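Local coordinates for phosphoserine phosphatase (Homo sapiens, PDB 6HYY), which removes the phosphate group from phosphoserine to release serine and inorganic phosphate, a magnesium-dependent reaction of the haloacid dehalogenase-like hydrolase family, at residues Pro81-Pro85 against Gly86-Leu90. Sequence-based numbering, arbitrary orientation.
Sequences PHLTP and GIREL
Leu-83 lies against two residues of the first turn of the helix that follows it, Arg-88 and Ile-87. Its CD1 methyl sits over one face of the Arg-88 guanidinium, 3.5 Å from CZ and off its centre, with the two side chains roughly perpendicular. Chi1 of Arg-88 (-71°) sets CG beside the backbone N and sends the chain back toward the leucine; the extended run from CG to NE gives the reach, and chi4 turns the flat group onto the methyl. At the guanidinium edge, NH1 donates to a water (2.9 Å) that in turn donates to Leu-83 O. Leu-83 CB makes an apolar contact with Ile-87 CG2 at 3.9 Å.

The chain reverses through a type II beta turn from Thr-84 to Ile-87, closed by a nearly straight hydrogen bond from Ile-87 N to Thr-84 O (3.2 Å, 168°). A second water donates to Thr-84 O and accepts from Arg-88 N and, weakly, NH1. Gly-86, third in the turn and N-cap of the helix, has a positive phi (93°) at which a side chain would strike Pro-85 O; its own O accepts from Leu-90 N (3.0 Å).

Thr-84 OG1 is hydrogen-bonded to Thr-20 O, near the end of helix 17-21, and to Asn-195 ND2, in the loop after strand 188-192. Leu-83 also packs on Val-115 of helix 109-116, while Ile-87 rests on Phe-15 of strand 12-16 and Val-21 of helix 17-21.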
loop_
_atom_site.group_PDB
_atom_site.type_symbol
_atom_site.label_atom_id
_atom_site.label_comp_id
_atom_site.label_asym_id
_atom_site.label_seq_id
_atom_site.Cartn_x
_atom_site.Cartn_y
_atom_site.Cartn_z
ATOM N N PRO A 81 11.101 6.285 2.803
ATOM C CA PRO A 81 9.892 6.945 2.311
ATOM C C PRO A 81 9.264 7.812 3.388
ATOM O O PRO A 81 9.373 7.541 4.586
ATOM C CB PRO A 81 8.979 5.774 1.931
ATOM C CG PRO A 81 9.433 4.662 2.807
ATOM C CD PRO A 81 10.931 4.828 2.931
ATOM N N HIS A 82 8.621 8.885 2.943
ATOM C CA HIS A 82 7.988 9.827 3.853
ATOM C C HIS A 82 6.552 9.423 4.135
ATOM O O HIS A 82 5.756 9.260 3.206
ATOM C CB HIS A 82 8.008 11.229 3.267
ATOM C CG HIS A 82 9.373 11.836 3.249
ATOM N ND1 HIS A 82 9.600 13.159 3.548
ATOM C CD2 HIS A 82 10.586 11.290 3.001
ATOM C CE1 HIS A 82 10.894 13.410 3.465
ATOM N NE2 HIS A 82 11.516 12.294 3.136
ATOM N N LEU A 83 6.214 9.304 5.411
ATOM C CA LEU A 83 4.828 9.044 5.768
ATOM C C LEU A 83 3.956 10.260 5.461
ATOM O O LEU A 83 4.343 11.422 5.673
ATOM C CB LEU A 83 4.709 8.660 7.243
ATOM C CG LEU A 83 5.438 7.395 7.669
ATOM C CD1 LEU A 83 5.310 7.175 9.159
ATOM C CD2 LEU A 83 4.849 6.200 6.954
ATOM N N THR A 84 2.778 9.988 4.941
ATOM C CA THR A 84 1.812 11.033 4.651
ATOM C C THR A 84 1.374 11.703 5.948
ATOM O O THR A 84 1.167 11.022 6.957
ATOM C CB THR A 84 0.607 10.391 3.959
ATOM O OG1 THR A 84 1.052 9.722 2.774
ATOM C CG2 THR A 84 -0.501 11.390 3.657
ATOM N N PRO A 85 1.248 13.025 5.976
ATOM C CA PRO A 85 0.758 13.702 7.184
ATOM C C PRO A 85 -0.550 13.111 7.694
ATOM O O PRO A 85 -1.475 12.816 6.926
ATOM C CB PRO A 85 0.584 15.151 6.725
ATOM C CG PRO A 85 1.615 15.295 5.641
ATOM C CD PRO A 85 1.685 13.970 4.934
ATOM N N GLY A 86 -0.600 12.885 9.005
ATOM C CA GLY A 86 -1.777 12.363 9.641
ATOM C C GLY A 86 -1.830 10.858 9.795
ATOM O O GLY A 86 -2.612 10.379 10.615
ATOM N N ILE A 87 -1.029 10.104 9.034
ATOM C CA ILE A 87 -1.203 8.644 9.099
ATOM C C ILE A 87 -0.719 8.075 10.437
ATOM O O ILE A 87 -1.342 7.138 10.969
ATOM C CB ILE A 87 -0.554 7.935 7.892
ATOM C CG1 ILE A 87 -0.953 6.447 7.854
ATOM C CG2 ILE A 87 0.923 7.968 7.938
ATOM C CD1 ILE A 87 -2.470 6.177 7.745
ATOM N N ARG A 88 0.332 8.634 11.049
ATOM C CA ARG A 88 0.756 8.124 12.358
ATOM C C ARG A 88 -0.354 8.277 13.392
ATOM O O ARG A 88 -0.656 7.342 14.153
ATOM C CB ARG A 88 2.002 8.863 12.853
ATOM C CG ARG A 88 3.289 8.565 12.129
ATOM C CD ARG A 88 4.406 9.456 12.741
ATOM N NE ARG A 88 5.636 9.437 11.954
ATOM C CZ ARG A 88 5.851 10.171 10.852
ATOM N NH1 ARG A 88 4.937 11.030 10.381
ATOM N NH2 ARG A 88 7.005 10.051 10.212
ATOM N N GLU A 89 -0.971 9.462 13.448
ATOM C CA GLU A 89 -2.037 9.711 14.410
ATOM C C GLU A 89 -3.243 8.820 14.130
ATOM O O GLU A 89 -3.847 8.278 15.060
ATOM C CB GLU A 89 -2.436 11.190 14.388
ATOM C CG GLU A 89 -3.382 11.540 15.518
ATOM C CD GLU A 89 -3.743 13.011 15.562
ATOM O OE1 GLU A 89 -3.203 13.790 14.747
ATOM O OE2 GLU A 89 -4.572 13.379 16.415
ATOM N N LEU A 90 -3.601 8.660 12.853
ATOM C CA LEU A 90 -4.754 7.835 12.488
ATOM C C LEU A 90 -4.540 6.377 12.875
ATOM O O LEU A 90 -5.427 5.758 13.478
ATOM C CB LEU A 90 -5.043 7.957 10.992
ATOM C CG LEU A 90 -6.223 7.113 10.493
ATOM C CD1 LEU A 90 -7.513 7.521 11.190
ATOM C CD2 LEU A 90 -6.369 7.272 8.997
HETATM O O HOH W 1 5.334 12.441 7.879
HETATM O O HOH W 2 2.096 10.848 9.795
#